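Local coordinates for protein aminopeptidase N (Francisella tularensis subsp. tularensis, PDB 5DLL) that probably trims single amino acids from the N-termini of intracellular peptides, working as a zinc-dependent metallopeptidase of the M1 family, at residues 33-38 with 199-204; 362-367 with 388-393; 452-457 with 485-490; 496-501 with 537-542. One frame throughout, in Å; residues are numbered along the deposited sequence.

Contact 1: 33-38 with 199-204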
loop_
_atom_site.group_PDB
_atom_site.type_symbol
_atom_site.label_atom_id
_atom_site.label_comp_id
_atom_site.label_asym_id
_atom_site.label_seq_id
_atom_site.Cartn_x
_atom_site.Cartn_y
_atom_site.Cartn_z
ATOM N N LEU A 33 15.934 23.893 -18.277
ATOM C CA LEU A 33 14.975 23.557 -19.321
ATOM C C LEU A 33 14.086 24.746 -19.659
ATOM O O LEU A 33 13.802 25.584 -18.803
ATOM C CB LEU A 33 14.097 22.377 -18.885
ATOM C CG LEU A 33 14.802 21.175 -18.247
ATOM C CD1 LEU A 33 13.788 20.087 -17.928
ATOM C CD2 LEU A 33 15.911 20.639 -19.140
ATOM N N ILE A 34 13.673 24.813 -20.924
ATOM C CA ILE A 34 12.646 25.748 -21.384
ATOM C C ILE A 34 11.604 24.943 -22.153
ATOM O O ILE A 34 11.945 24.216 -23.090
ATOM C CB ILE A 34 13.217 26.852 -22.304
ATOM C CG1 ILE A 34 14.315 27.651 -21.581
ATOM C CG2 ILE A 34 12.103 27.786 -22.772
ATOM C CD1 ILE A 34 15.203 28.467 -22.498
ATOM N N PHE A 35 10.346 25.065 -21.740
ATOM C CA PHE A 35 9.231 24.394 -22.405
ATOM C C PHE A 35 8.355 25.418 -23.123
ATOM O O PHE A 35 7.782 26.312 -22.486
ATOM C CB PHE A 35 8.377 23.623 -21.397
ATOM C CG PHE A 35 9.038 22.385 -20.852
ATOM C CD1 PHE A 35 9.968 22.471 -19.820
ATOM C CD2 PHE A 35 8.712 21.130 -21.350
ATOM C CE1 PHE A 35 10.570 21.334 -19.308
ATOM C CE2 PHE A 35 9.313 19.987 -20.844
ATOM C CZ PHE A 35 10.243 20.091 -19.820
ATOM N N GLU A 36 8.267 25.284 -24.446
ATOM C CA GLU A 36 7.341 26.068 -25.251
ATOM C C GLU A 36 6.162 25.177 -25.606
ATOM O O GLU A 36 6.182 24.476 -26.615
ATOM C CB GLU A 36 8.033 26.590 -26.503
ATOM C CG GLU A 36 9.291 27.373 -26.186
ATOM C CD GLU A 36 9.852 28.090 -27.388
ATOM O OE1 GLU A 36 11.057 27.924 -27.659
ATOM O OE2 GLU A 36 9.088 28.818 -28.058
ATOM N N LEU A 37 5.140 25.212 -24.755
ATOM C CA LEU A 37 4.035 24.268 -24.831
ATOM C C LEU A 37 3.159 24.452 -26.066
ATOM O O LEU A 37 2.760 25.571 -26.413
ATOM C CB LEU A 37 3.165 24.352 -23.569
ATOM C CG LEU A 37 3.823 23.951 -22.248
ATOM C CD1 LEU A 37 2.787 23.952 -21.134
ATOM C CD2 LEU A 37 4.498 22.587 -22.345
ATOM N N ASP A 38 2.877 23.328 -26.716
ATOM C CA ASP A 38 1.938 23.260 -27.822
ATOM C C ASP A 38 1.391 21.838 -27.905
ATOM O O ASP A 38 2.076 20.874 -27.544
ATOM C CB ASP A 38 2.618 23.642 -29.138
ATOM C CG ASP A 38 1.642 23.702 -30.301
ATOM O OD1 ASP A 38 0.685 24.507 -30.240
ATOM O OD2 ASP A 38 1.828 22.938 -31.272
ATOM N N PHE A 199 11.102 14.691 -11.684
ATOM C CA PHE A 199 10.750 15.897 -12.410
ATOM C C PHE A 199 9.267 15.839 -12.769
ATOM O O PHE A 199 8.754 14.776 -13.146
ATOM C CB PHE A 199 11.597 16.068 -13.678
ATOM C CG PHE A 199 11.074 17.129 -14.594
ATOM C CD1 PHE A 199 10.116 16.822 -15.554
ATOM C CD2 PHE A 199 11.489 18.440 -14.464
ATOM C CE1 PHE A 199 9.598 17.803 -16.378
ATOM C CE2 PHE A 199 10.975 19.428 -15.289
ATOM C CZ PHE A 199 10.030 19.110 -16.245
ATOM N N ALA A 200 8.587 16.978 -12.651
ATOM C CA ALA A 200 7.195 17.094 -13.086
ATOM C C ALA A 200 6.872 18.467 -13.669
ATOM O O ALA A 200 7.470 19.485 -13.291
ATOM C CB ALA A 200 6.249 16.779 -11.938
ATOM N N LEU A 201 5.916 18.468 -14.594
ATOM C CA LEU A 201 5.376 19.685 -15.184
ATOM C C LEU A 201 3.868 19.526 -15.323
ATOM O O LEU A 201 3.388 18.453 -15.685
ATOM C CB LEU A 201 6.007 19.938 -16.556
ATOM C CG LEU A 201 5.460 21.128 -17.369
ATOM C CD1 LEU A 201 6.560 21.770 -18.207
ATOM C CD2 LEU A 201 4.274 20.739 -18.248
ATOM N N VAL A 202 3.127 20.590 -15.028
ATOM C CA VAL A 202 1.679 20.621 -15.244
ATOM C C VAL A 202 1.255 21.991 -15.763
ATOM O O VAL A 202 1.690 23.019 -15.244
ATOM C CB VAL A 202 0.900 20.330 -13.947
ATOM C CG1 VAL A 202 -0.601 20.496 -14.175
ATOM C CG2 VAL A 202 1.227 18.940 -13.417
ATOM N N ALA A 203 0.397 21.993 -16.778
ATOM C CA ALA A 203 -0.156 23.230 -17.327
ATOM C C ALA A 203 -1.620 23.034 -17.705
ATOM O O ALA A 203 -1.953 22.111 -18.451
ATOM C CB ALA A 203 0.647 23.681 -18.536
ATOM N N GLY A 204 -2.491 23.903 -17.197
ATOM C CA GLY A 204 -3.921 23.778 -17.460
ATOM C C GLY A 204 -4.767 24.888 -16.879
ATOM O O GLY A 204 -4.253 25.823 -16.267
#

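Contact 2: 362-367 with 388-393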
loop_
_atom_site.group_PDB
_atom_site.type_symbol
_atom_site.label_atom_id
_atom_site.label_comp_id
_atom_site.label_asym_id
_atom_site.label_seq_id
_atom_site.Cartn_x
_atom_site.Cartn_y
_atom_site.Cartn_z
ATOM N N SER A 362 -0.931 -12.882 4.457
ATOM C CA SER A 362 -1.700 -13.210 3.258
ATOM C C SER A 362 -0.817 -13.177 2.006
ATOM O O SER A 362 -0.348 -14.219 1.553
ATOM C CB SER A 362 -2.899 -12.265 3.109
ATOM O OG SER A 362 -3.687 -12.614 1.990
ATOM N N ALA A 363 -0.555 -11.982 1.483
ATOM C CA ALA A 363 0.043 -11.823 0.153
ATOM C C ALA A 363 1.544 -12.095 0.110
ATOM O O ALA A 363 2.024 -12.788 -0.786
ATOM C CB ALA A 363 -0.238 -10.425 -0.377
ATOM N N GLN A 364 2.281 -11.545 1.070
ATOM C CA GLN A 364 3.742 -11.616 1.045
ATOM C C GLN A 364 4.220 -13.049 1.247
ATOM O O GLN A 364 5.048 -13.546 0.483
ATOM C CB GLN A 364 4.350 -10.693 2.104
ATOM C CG GLN A 364 5.787 -10.274 1.833
ATOM C CD GLN A 364 6.791 -11.384 2.086
ATOM O OE1 GLN A 364 6.728 -12.079 3.100
ATOM N NE2 GLN A 364 7.727 -11.555 1.159
ATOM N N PHE A 365 3.696 -13.703 2.279
ATOM C CA PHE A 365 3.967 -15.120 2.517
ATOM C C PHE A 365 3.569 -15.956 1.301
ATOM O O PHE A 365 4.289 -16.881 0.925
ATOM C CB PHE A 365 3.218 -15.611 3.764
ATOM C CG PHE A 365 3.909 -15.298 5.075
ATOM C CD1 PHE A 365 4.893 -14.315 5.174
ATOM C CD2 PHE A 365 3.542 -15.983 6.230
ATOM C CE1 PHE A 365 5.501 -14.041 6.387
ATOM C CE2 PHE A 365 4.150 -15.710 7.443
ATOM C CZ PHE A 365 5.129 -14.739 7.522
ATOM N N ALA A 366 2.433 -15.619 0.690
ATOM C CA ALA A 366 1.955 -16.320 -0.510
ATOM C C ALA A 366 2.888 -16.128 -1.706
ATOM O O ALA A 366 3.065 -17.045 -2.512
ATOM C CB ALA A 366 0.544 -15.869 -0.869
ATOM N N GLU A 367 3.473 -14.935 -1.817
ATOM C CA GLU A 367 4.450 -14.634 -2.863
ATOM C C GLU A 367 5.774 -15.377 -2.647
ATOM O O GLU A 367 6.381 -15.851 -3.609
ATOM C CB GLU A 367 4.700 -13.127 -2.934
ATOM C CG GLU A 367 5.577 -12.687 -4.099
ATOM C CD GLU A 367 5.543 -11.187 -4.318
ATOM O OE1 GLU A 367 5.828 -10.431 -3.363
ATOM O OE2 GLU A 367 5.233 -10.763 -5.450
ATOM N N TYR A 388 7.705 -4.050 -8.329
ATOM C CA TYR A 388 6.482 -3.543 -7.696
ATOM C C TYR A 388 5.672 -4.682 -7.073
ATOM O O TYR A 388 4.630 -5.078 -7.593
ATOM C CB TYR A 388 5.645 -2.743 -8.705
ATOM C CG TYR A 388 6.409 -1.631 -9.413
ATOM C CD1 TYR A 388 7.492 -0.995 -8.801
ATOM C CD2 TYR A 388 6.037 -1.200 -10.687
ATOM C CE1 TYR A 388 8.186 0.019 -9.439
ATOM C CE2 TYR A 388 6.731 -0.182 -11.330
ATOM C CZ TYR A 388 7.804 0.423 -10.696
ATOM O OH TYR A 388 8.510 1.435 -11.300
ATOM N N THR A 389 6.171 -5.188 -5.946
ATOM C CA THR A 389 5.603 -6.353 -5.268
ATOM C C THR A 389 5.518 -6.115 -3.771
ATOM O O THR A 389 6.236 -5.271 -3.227
ATOM C CB THR A 389 6.482 -7.599 -5.482
ATOM O OG1 THR A 389 7.817 -7.329 -5.035
ATOM C CG2 THR A 389 6.517 -7.991 -6.945
ATOM N N VAL A 390 4.644 -6.870 -3.108
ATOM C CA VAL A 390 4.506 -6.797 -1.649
ATOM C C VAL A 390 5.792 -7.191 -0.913
ATOM O O VAL A 390 6.101 -6.645 0.142
ATOM C CB VAL A 390 3.309 -7.630 -1.125
ATOM C CG1 VAL A 390 2.002 -7.043 -1.632
ATOM C CG2 VAL A 390 3.420 -9.096 -1.520
ATOM N N THR A 391 6.549 -8.127 -1.474
ATOM C CA THR A 391 7.875 -8.445 -0.953
ATOM C C THR A 391 8.762 -7.194 -0.877
ATOM O O THR A 391 9.310 -6.885 0.175
ATOM C CB THR A 391 8.567 -9.512 -1.821
ATOM O OG1 THR A 391 7.854 -10.753 -1.714
ATOM C CG2 THR A 391 10.023 -9.715 -1.395
ATOM N N VAL A 392 8.894 -6.477 -1.988
ATOM C CA VAL A 392 9.801 -5.328 -2.057
ATOM C C VAL A 392 9.310 -4.149 -1.198
ATOM O O VAL A 392 10.104 -3.506 -0.516
ATOM C CB VAL A 392 10.013 -4.869 -3.521
ATOM C CG1 VAL A 392 10.804 -3.567 -3.592
ATOM C CG2 VAL A 392 10.723 -5.950 -4.322
ATOM N N TYR A 393 8.006 -3.881 -1.228
ATOM C CA TYR A 393 7.436 -2.723 -0.531
ATOM C C TYR A 393 7.114 -3.021 0.933
ATOM O O TYR A 393 7.621 -2.354 1.841
ATOM C CB TYR A 393 6.160 -2.251 -1.240
ATOM C CG TYR A 393 6.411 -1.427 -2.484
ATOM C CD1 TYR A 393 7.219 -1.911 -3.517
ATOM C CD2 TYR A 393 5.835 -0.165 -2.635
ATOM C CE1 TYR A 393 7.451 -1.159 -4.657
ATOM C CE2 TYR A 393 6.059 0.591 -3.776
ATOM C CZ TYR A 393 6.865 0.089 -4.784
ATOM O OH TYR A 393 7.093 0.835 -5.917
#

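Contact 3: 452-457 with 485-490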
loop_
_atom_site.group_PDB
_atom_site.type_symbol
_atom_site.label_atom_id
_atom_site.label_comp_id
_atom_site.label_asym_id
_atom_site.label_seq_id
_atom_site.Cartn_x
_atom_site.Cartn_y
_atom_site.Cartn_z
ATOM N N TYR A 452 18.396 -8.618 3.121
ATOM C CA TYR A 452 18.240 -8.057 1.776
ATOM C C TYR A 452 18.487 -9.076 0.664
ATOM O O TYR A 452 17.860 -9.001 -0.397
ATOM C CB TYR A 452 19.141 -6.827 1.602
ATOM C CG TYR A 452 18.621 -5.645 2.382
ATOM C CD1 TYR A 452 17.693 -4.774 1.819
ATOM C CD2 TYR A 452 19.015 -5.425 3.698
ATOM C CE1 TYR A 452 17.187 -3.703 2.536
ATOM C CE2 TYR A 452 18.514 -4.354 4.423
ATOM C CZ TYR A 452 17.601 -3.495 3.837
ATOM O OH TYR A 452 17.096 -2.428 4.542
ATOM N N ALA A 453 19.382 -10.029 0.921
ATOM C CA ALA A 453 19.763 -11.042 -0.069
ATOM C C ALA A 453 18.880 -12.294 -0.036
ATOM O O ALA A 453 18.623 -12.897 -1.080
ATOM C CB ALA A 453 21.226 -11.426 0.117
ATOM N N GLN A 454 18.415 -12.684 1.149
ATOM C CA GLN A 454 17.722 -13.967 1.316
ATOM C C GLN A 454 16.222 -13.928 1.007
ATOM O O GLN A 454 15.492 -13.062 1.492
ATOM C CB GLN A 454 17.932 -14.516 2.729
ATOM C CG GLN A 454 17.294 -15.883 2.946
ATOM C CD GLN A 454 18.046 -16.732 3.952
ATOM O OE1 GLN A 454 19.168 -17.170 3.691
ATOM N NE2 GLN A 454 17.430 -16.977 5.105
ATOM N N SER A 455 15.783 -14.907 0.219
ATOM C CA SER A 455 14.384 -15.055 -0.172
ATOM C C SER A 455 13.660 -16.026 0.764
ATOM O O SER A 455 14.295 -16.777 1.507
ATOM C CB SER A 455 14.311 -15.563 -1.613
ATOM O OG SER A 455 12.973 -15.663 -2.065
ATOM N N GLY A 456 12.332 -15.991 0.738
ATOM C CA GLY A 456 11.516 -16.936 1.498
ATOM C C GLY A 456 11.199 -16.535 2.929
ATOM O O GLY A 456 11.899 -15.718 3.532
ATOM N N THR A 457 10.132 -17.137 3.459
ATOM C CA THR A 457 9.662 -16.924 4.825
ATOM C C THR A 457 10.383 -17.882 5.771
ATOM O O THR A 457 10.357 -19.092 5.548
ATOM C CB THR A 457 8.149 -17.211 4.926
ATOM O OG1 THR A 457 7.435 -16.387 3.998
ATOM C CG2 THR A 457 7.631 -16.951 6.335
ATOM N N ALA A 485 12.428 -21.341 -5.387
ATOM C CA ALA A 485 12.710 -21.421 -6.817
ATOM C C ALA A 485 13.918 -20.560 -7.218
ATOM O O ALA A 485 14.760 -20.994 -8.012
ATOM C CB ALA A 485 11.480 -21.014 -7.616
ATOM N N ASP A 486 14.001 -19.352 -6.658
ATOM C CA ASP A 486 15.076 -18.404 -6.994
ATOM C C ASP A 486 16.438 -18.779 -6.392
ATOM O O ASP A 486 17.482 -18.516 -6.997
ATOM C CB ASP A 486 14.688 -16.969 -6.605
ATOM C CG ASP A 486 14.334 -16.827 -5.133
ATOM O OD1 ASP A 486 13.485 -17.601 -4.638
ATOM O OD2 ASP A 486 14.895 -15.929 -4.475
ATOM N N GLN A 487 16.427 -19.385 -5.206
ATOM C CA GLN A 487 17.653 -19.901 -4.592
ATOM C C GLN A 487 17.356 -20.944 -3.517
ATOM O O GLN A 487 16.376 -20.826 -2.780
ATOM C CB GLN A 487 18.486 -18.763 -3.995
ATOM C CG GLN A 487 17.704 -17.803 -3.114
ATOM C CD GLN A 487 18.573 -17.074 -2.106
ATOM O OE1 GLN A 487 18.115 -16.725 -1.020
ATOM N NE2 GLN A 487 19.832 -16.848 -2.457
ATOM N N LYS A 488 18.217 -21.957 -3.437
ATOM C CA LYS A 488 18.060 -23.056 -2.477
ATOM C C LYS A 488 19.016 -22.977 -1.278
ATOM O O LYS A 488 18.759 -23.588 -0.236
ATOM C CB LYS A 488 18.205 -24.395 -3.208
ATOM C CG LYS A 488 16.984 -24.735 -4.058
ATOM C CD LYS A 488 17.328 -25.074 -5.500
ATOM C CE LYS A 488 16.098 -24.969 -6.391
ATOM N NZ LYS A 488 16.425 -25.187 -7.827
ATOM N N GLU A 489 20.105 -22.223 -1.429
ATOM C CA GLU A 489 21.055 -21.977 -0.339
ATOM C C GLU A 489 20.502 -20.940 0.651
ATOM O O GLU A 489 20.066 -19.860 0.242
ATOM C CB GLU A 489 22.425 -21.537 -0.892
ATOM C CG GLU A 489 22.472 -20.209 -1.662
ATOM C CD GLU A 489 22.150 -20.332 -3.149
ATOM O OE1 GLU A 489 22.703 -19.542 -3.944
ATOM O OE2 GLU A 489 21.343 -21.207 -3.528
ATOM N N LYS A 490 20.515 -21.277 1.945
ATOM C CA LYS A 490 19.920 -20.432 2.995
ATOM C C LYS A 490 20.813 -20.326 4.240
ATOM O O LYS A 490 21.739 -21.117 4.421
ATOM C CB LYS A 490 18.544 -20.975 3.398
ATOM C CG LYS A 490 17.565 -21.163 2.246
ATOM C CD LYS A 490 17.071 -19.841 1.678
ATOM C CE LYS A 490 16.436 -20.033 0.310
ATOM N NZ LYS A 490 15.844 -18.777 -0.223
#

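Contact 4: 496-501 with 537-542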
loop_
_atom_site.group_PDB
_atom_site.type_symbol
_atom_site.label_atom_id
_atom_site.label_comp_id
_atom_site.label_asym_id
_atom_site.label_seq_id
_atom_site.Cartn_x
_atom_site.Cartn_y
_atom_site.Cartn_z
ATOM N N PRO A 496 14.914 -10.351 15.668
ATOM C CA PRO A 496 14.534 -9.758 16.945
ATOM C C PRO A 496 13.221 -10.345 17.455
ATOM O O PRO A 496 12.224 -10.357 16.725
ATOM C CB PRO A 496 14.366 -8.277 16.607
ATOM C CG PRO A 496 13.950 -8.265 15.181
ATOM C CD PRO A 496 14.517 -9.501 14.534
ATOM N N VAL A 497 13.236 -10.830 18.697
ATOM C CA VAL A 497 12.056 -11.413 19.329
ATOM C C VAL A 497 11.618 -10.547 20.507
ATOM O O VAL A 497 12.162 -10.660 21.607
ATOM C CB VAL A 497 12.335 -12.842 19.834
ATOM C CG1 VAL A 497 11.025 -13.568 20.108
ATOM C CG2 VAL A 497 13.177 -13.610 18.826
ATOM N N LYS A 498 10.640 -9.679 20.261
ATOM C CA LYS A 498 10.071 -8.830 21.306
ATOM C C LYS A 498 9.132 -9.680 22.148
ATOM O O LYS A 498 8.198 -10.291 21.621
ATOM C CB LYS A 498 9.323 -7.643 20.696
ATOM C CG LYS A 498 8.924 -6.588 21.710
ATOM C CD LYS A 498 8.162 -5.444 21.066
ATOM C CE LYS A 498 7.538 -4.552 22.129
ATOM N NZ LYS A 498 6.734 -3.451 21.536
ATOM N N MET A 499 9.378 -9.719 23.454
ATOM C CA MET A 499 8.748 -10.726 24.302
ATOM C C MET A 499 8.545 -10.302 25.754
ATOM O O MET A 499 9.007 -9.247 26.192
ATOM C CB MET A 499 9.566 -12.026 24.241
ATOM C CG MET A 499 11.051 -11.875 24.559
ATOM S SD MET A 499 11.460 -11.989 26.313
ATOM C CE MET A 499 11.181 -13.729 26.621
ATOM N N GLY A 500 7.816 -11.149 26.477
ATOM C CA GLY A 500 7.601 -11.001 27.909
ATOM C C GLY A 500 7.175 -12.335 28.491
ATOM O O GLY A 500 6.897 -13.279 27.751
ATOM N N LEU A 501 7.141 -12.422 29.815
ATOM C CA LEU A 501 6.638 -13.611 30.497
ATOM C C LEU A 501 5.435 -13.224 31.339
ATOM O O LEU A 501 5.391 -12.132 31.906
ATOM C CB LEU A 501 7.722 -14.238 31.377
ATOM C CG LEU A 501 8.954 -14.786 30.651
ATOM C CD1 LEU A 501 9.956 -15.334 31.656
ATOM C CD2 LEU A 501 8.571 -15.854 29.635
ATOM N N PHE A 537 7.132 -12.694 19.982
ATOM C CA PHE A 537 7.002 -11.927 18.741
ATOM C C PHE A 537 5.891 -10.879 18.847
ATOM O O PHE A 537 4.941 -10.857 18.058
ATOM C CB PHE A 537 6.797 -12.861 17.542
ATOM C CG PHE A 537 7.940 -13.812 17.322
ATOM C CD1 PHE A 537 9.088 -13.396 16.660
ATOM C CD2 PHE A 537 7.879 -15.117 17.796
ATOM C CE1 PHE A 537 10.148 -14.267 16.464
ATOM C CE2 PHE A 537 8.935 -15.994 17.603
ATOM C CZ PHE A 537 10.072 -15.568 16.937
ATOM N N ARG A 538 6.034 -10.018 19.849
ATOM C CA ARG A 538 5.076 -8.952 20.109
ATOM C C ARG A 538 5.087 -7.925 18.984
ATOM O O ARG A 538 6.154 -7.497 18.540
ATOM C CB ARG A 538 5.409 -8.266 21.426
ATOM C CG ARG A 538 5.186 -9.134 22.649
ATOM C CD ARG A 538 5.538 -8.362 23.908
ATOM N NE ARG A 538 4.995 -8.979 25.113
ATOM C CZ ARG A 538 5.014 -8.417 26.319
ATOM N NH1 ARG A 538 5.548 -7.210 26.498
ATOM N NH2 ARG A 538 4.489 -9.064 27.355
ATOM N N ASP A 539 3.894 -7.534 18.536
ATOM C CA ASP A 539 3.720 -6.643 17.377
ATOM C C ASP A 539 4.318 -7.220 16.087
ATOM O O ASP A 539 4.717 -6.464 15.191
ATOM C CB ASP A 539 4.303 -5.250 17.657
ATOM C CG ASP A 539 3.668 -4.585 18.856
ATOM O OD1 ASP A 539 2.439 -4.360 18.828
ATOM O OD2 ASP A 539 4.397 -4.284 19.824
ATOM N N PHE A 540 4.364 -8.553 15.994
ATOM C CA PHE A 540 4.925 -9.245 14.832
ATOM C C PHE A 540 6.339 -8.718 14.571
ATOM O O PHE A 540 6.620 -8.121 13.525
ATOM C CB PHE A 540 3.998 -9.044 13.627
ATOM C CG PHE A 540 4.220 -10.016 12.505
ATOM C CD1 PHE A 540 3.976 -11.372 12.683
ATOM C CD2 PHE A 540 4.632 -9.570 11.252
ATOM C CE1 PHE A 540 4.161 -12.268 11.642
ATOM C CE2 PHE A 540 4.818 -10.459 10.209
ATOM C CZ PHE A 540 4.582 -11.809 10.404
ATOM N N SER A 541 7.219 -8.935 15.548
ATOM C CA SER A 541 8.542 -8.306 15.556
ATOM C C SER A 541 9.417 -8.720 14.372
ATOM O O SER A 541 10.269 -7.943 13.938
ATOM C CB SER A 541 9.267 -8.577 16.882
ATOM O OG SER A 541 9.425 -9.961 17.124
ATOM N N ALA A 542 9.195 -9.932 13.858
ATOM C CA ALA A 542 9.879 -10.431 12.661
ATOM C C ALA A 542 8.874 -11.084 11.694
ATOM O O ALA A 542 7.909 -11.710 12.143
ATOM C CB ALA A 542 10.956 -11.431 13.057
#

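Contact 1: 33-38 with 199-204
F35 and F199 meet tip to tip, the CZ atom of F35 lying 3.7 Å from CZ of F199. Their planes are nearly parallel, 15° apart, yet offset so far that little of one ring lies over the other: the centroids stand 5.9 Å apart. F199 also meets F137 edge-to-face.

A CH-pi contact adds to the aromatic pair. L201 carries its CG anti to the backbone N (chi1 175°), and its CD1 methyl comes over one face of the F35 ring, 3.8 Å from the centroid. Leucine suits this position, since a branched aliphatic chain can lay one methyl flat on a ring; L201 also packs on I157 and L121.

Two sheets face each other here, a large mixed one and a small antiparallel one. Strand 26-36 belongs to the mixed sheet of the M1 N-terminal domain, whereas 201-204 lies in the separate four-stranded sheet; the two segments run 28° apart, and the CA atoms of F35 and L201 are 9.4 Å from each other, a face-to-face spacing bridged by side chains alone.

Aliphatic contacts continue the row beyond the rings. CD1 of L33 approaches CE2 of F199 at 3.9 Å. At the other end CD1 of L37 touches the CB of A203, where a small residue accommodates the reaching leucine. I157 of strand 150-160 touches L37 as well.

Contact 2: 362-367 with 388-393
Q364 and V390 bring the two helices closest, their CA atoms 5.6 Å apart where the first turn of helix 390-423 abuts the flank of helix 349-369. V390 fits this narrow gap because its CG2 methyl, placed between its backbone N and carbonyl carbon (chi1 -65° for CG1), reaches the CA of Q364 at 3.6 Å and lies near the small CB of A363.

The polar part centres on E367, whose chain leaves with CG anti to the backbone N (chi1 -173°) and extends to the start of the other helix. Its OE1 takes two hydrogen bonds from one residue: T391 N gives a bond of 3.1 Å, met nearly along the C-O axis, and T391 OG1 gives one of 2.6 Å from the anti side, out of the carboxylate plane. Threonine suits the place by adding a hydroxyl to its N-H. That hydroxyl also accepts from Q364 NE2 at 3.0 Å, with Q364 bent at chi2 and its amide held as well by D368 OD2.

T389 is the N-cap: its OG1 accepts a weak bond from V392 N and is also bonded to H374 NE2. A carboxylate accepting the T391 N-H would probably be favoured by the helix's positive end. This is a threonine N-cap joined by a neighbouring-helix glutamate, the T389 side chain lying about 13 Å from the zinc ion of the M1 catalytic domain.

Contact 3: 452-457 with 485-490
K490 lies across Q454 and ends at the backbone of S455. Its CB is 3.9 Å from Q454 OE1. The chain then bends at chi2 (-71°), which lays CD beside the same amide, 4.0 Å from Q454 CD; here the lysine offers only methylene groups. CE passes on toward S455 O, and NZ bonds to that oxygen at 3.1 Å, approaching from above the carbonyl plane. NZ gives a second hydrogen bond, 3.2 Å long, to Q487 OE1 and a third to T484 OG1, so a long flexible chain gathers three acceptors at its tip.

Q487 OE1 is shared. S455 N bonds to it at 3.2 Å with an almost straight N-H of 169°, and this donor and K490 NZ hold the amide from opposite faces of its plane. Q454 OE1 turns instead to the backbone N of Q491, and S455 OG makes a weak bond to D486 OD1, which is also held by T484. Glycine is called for at G456, where a CB would jam against the carbonyl O of S455.

The result is a polar contact between the link that follows helix 450-453 into strand 459-467 and a loop of the Ig-like domain, the one joining strands 472-480 and 495-502.

Contact 4: 496-501 with 537-542
V497 and F537 form the buried core of this contact: the CG1 methyl of V497 sits over the centre of the F537 ring, 3.8 Å from the centroid and 9° off its normal. Beside it polar bonds tie the backbone of the strand to the turn. R538 N donates to K498 O at 2.8 Å along a nearly straight line. S541 OG, placed between its backbone N and carbonyl carbon (chi1 59°), gives a 2.9 Å bond to P496 O; serine suits the place because the same hydroxyl can also accept, taking a weak bond from K498 N.

R538 runs extended over the strand, with the face of its guanidinium against the backbone of M499 and G500. Its NH2 lies 3.7 Å from the CA of G500, whose lack of a side chain lets the flat group approach. E511, D562 and S535 hold the charged end.

The looser side is the partly exposed pair K498 and D539. The lysine is extended, its methylenes crossing R538 at about a right angle. At its tip K498 NZ makes a 3.0 Å salt bridge to D539 OD2. D539 occupies the third position of the type II turn F537 to F540.

Strand 495-502 lies between strands 508-516 and 533-535 in the Ig-like domain. P496 also touches M402 and L406 of helix 390-423, and F540 packs on helix 349-369.

In the fold
Contacts 2, 3 and 4 form a connected group, while contact 1 stands apart in the N-terminal domain, its centre about 37 Å from that of contact 2 and on the other side of the chain's centre from contact 4. F365 of contact 2 provides both links: its CD1 lies 3.5 Å from T457 OG1 of contact 3, and its CZ 4.1 Å from F540 CZ of contact 4. Helix 349-369 thus joins the catalytic domain to the Ig-like domain. Contact 2 is nearest the active site, with the side chain of T389 about 13 Å from the zinc ion and Y393 touching the zinc ligand E332. A sodium ion lies about 6 Å from the side chain of L33 in contact 1.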